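Local coordinates for DUF5638 domain-containing protein (Legionella pneumophila subsp. pneumophila, PDB 5L1A), which is of unknown function, belongs to the DUF5638 family and is probably membrane-associated, the chain here being the helical N-terminal part of a longer protein, at residues Ala8-Leu11 with Glu12-Leu15. Numbering follows the deposited sequence.
Sequences ARLL and EKRL
The first turns of helix 8-25 are tied by backbone bonds between Ala8 and Glu12, Arg9 and Lys13, and Leu11 and Leu15. Glu12 N donates to Ala8 O at 2.8 Å, with an N-H...O angle of 141°. Lys13 N reaches Arg9 O at 3.1 Å and Leu15 N reaches Leu11 O at 3.2 Å; all three are i to i+4 bonds of an alpha-helix. Leu11 O accepts from Leu15 N and, weakly, from Arg14 N, while Lys13 N is split between Arg9 O and, weakly, Leu10 O.

The helical backbone itself sets Glu12 CB beside Arg9 O, at 3.3 Å. Lys13 runs back along the preceding turn: its CG lies beside its own backbone N (chi1 -66°), which brings CG to 3.5 Å from Arg9 O. After a bend at chi4, Lys13 NZ comes to 3.9 Å from Arg9 O and 4.3 Å from Leu10 CD2. Lys13 NZ remains 6.5 Å from Arg9 NH2, a separation that probably limits repulsion between the two like charges.

Within 8-15, Ala8, Leu11 and Leu15 are buried while Arg9, Leu10 and Lys13 are exposed, giving these turns an amphipathic character. In this all-helical domain Leu11 and Leu15 both touch Phe50 of helix 33-51; Leu15 also meets Tyr66 of helix 56-77. Arg14, bent at chi3, packs on Leu60 and Val63, and its NH1 forms a salt bridge with Glu67 OE2, joining helix 8-25 to helix 56-77.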
loop_
_atom_site.group_PDB
_atom_site.type_symbol
_atom_site.label_atom_id
_atom_site.label_comp_id
_atom_site.label_asym_id
_atom_site.label_seq_id
_atom_site.Cartn_x
_atom_site.Cartn_y
_atom_site.Cartn_z
ATOM N N ALA A 8 8.195 4.896 -16.495
ATOM C CA ALA A 8 8.173 4.242 -15.193
ATOM C C ALA A 8 8.708 5.161 -14.100
ATOM O O ALA A 8 8.253 5.088 -12.953
ATOM C CB ALA A 8 8.978 2.945 -15.242
ATOM N N ARG A 9 9.664 6.032 -14.438
ATOM C CA ARG A 9 10.217 6.957 -13.455
ATOM C C ARG A 9 9.147 7.897 -12.910
ATOM O O ARG A 9 9.130 8.201 -11.712
ATOM C CB ARG A 9 11.364 7.754 -14.075
ATOM C CG ARG A 9 12.546 6.900 -14.488
ATOM C CD ARG A 9 13.698 7.743 -15.006
ATOM N NE ARG A 9 14.921 6.952 -15.103
ATOM C CZ ARG A 9 15.755 6.748 -14.089
ATOM N NH1 ARG A 9 16.842 6.009 -14.257
ATOM N NH2 ARG A 9 15.504 7.286 -12.903
ATOM N N LEU A 10 8.250 8.370 -13.775
ATOM C CA LEU A 10 7.159 9.218 -13.307
ATOM C C LEU A 10 6.242 8.457 -12.359
ATOM O O LEU A 10 5.772 9.011 -11.358
ATOM C CB LEU A 10 6.375 9.765 -14.496
ATOM C CG LEU A 10 7.230 10.587 -15.457
ATOM C CD1 LEU A 10 6.434 10.991 -16.686
ATOM C CD2 LEU A 10 7.786 11.809 -14.743
ATOM N N LEU A 11 5.980 7.185 -12.655
ATOM C CA LEU A 11 5.195 6.362 -11.745
ATOM C C LEU A 11 5.947 6.090 -10.450
ATOM O O LEU A 11 5.324 5.944 -9.390
ATOM C CB LEU A 11 4.816 5.048 -12.426
ATOM C CG LEU A 11 3.506 4.997 -13.214
ATOM C CD1 LEU A 11 3.316 6.228 -14.086
ATOM C CD2 LEU A 11 3.465 3.734 -14.059
ATOM N N GLU A 12 7.278 6.019 -10.514
ATOM C CA GLU A 12 8.073 5.800 -9.312
ATOM C C GLU A 12 7.949 6.963 -8.334
ATOM O O GLU A 12 7.928 6.749 -7.118
ATOM C CB GLU A 12 9.534 5.574 -9.692
ATOM C CG GLU A 12 10.469 5.358 -8.511
ATOM C CD GLU A 12 10.209 4.052 -7.787
ATOM O OE1 GLU A 12 9.776 3.082 -8.446
ATOM O OE2 GLU A 12 10.434 3.997 -6.561
ATOM N N LYS A 13 7.852 8.195 -8.843
ATOM C CA LYS A 13 7.709 9.351 -7.967
ATOM C C LYS A 13 6.443 9.264 -7.125
ATOM O O LYS A 13 6.404 9.790 -6.008
ATOM C CB LYS A 13 7.719 10.641 -8.792
ATOM C CG LYS A 13 9.049 10.929 -9.485
ATOM C CD LYS A 13 9.015 12.258 -10.232
ATOM C CE LYS A 13 10.394 12.645 -10.760
ATOM N NZ LYS A 13 10.895 11.708 -11.807
ATOM N N ARG A 14 5.403 8.601 -7.634
ATOM C CA ARG A 14 4.192 8.426 -6.842
ATOM C C ARG A 14 4.307 7.260 -5.870
ATOM O O ARG A 14 3.644 7.265 -4.829
ATOM C CB ARG A 14 2.984 8.238 -7.757
ATOM C CG ARG A 14 2.556 9.515 -8.456
ATOM C CD ARG A 14 1.095 9.451 -8.851
ATOM N NE ARG A 14 0.903 8.817 -10.149
ATOM C CZ ARG A 14 -0.216 8.208 -10.523
ATOM N NH1 ARG A 14 -1.244 8.128 -9.693
ATOM N NH2 ARG A 14 -0.298 7.669 -11.727
ATOM N N LEU A 15 5.129 6.258 -6.192
ATOM C CA LEU A 15 5.431 5.212 -5.218
ATOM C C LEU A 15 6.076 5.799 -3.972
ATOM O O LEU A 15 5.754 5.396 -2.847
ATOM C CB LEU A 15 6.352 4.159 -5.831
ATOM C CG LEU A 15 5.790 2.857 -6.397
ATOM C CD1 LEU A 15 6.928 1.872 -6.583
ATOM C CD2 LEU A 15 4.726 2.267 -5.495
#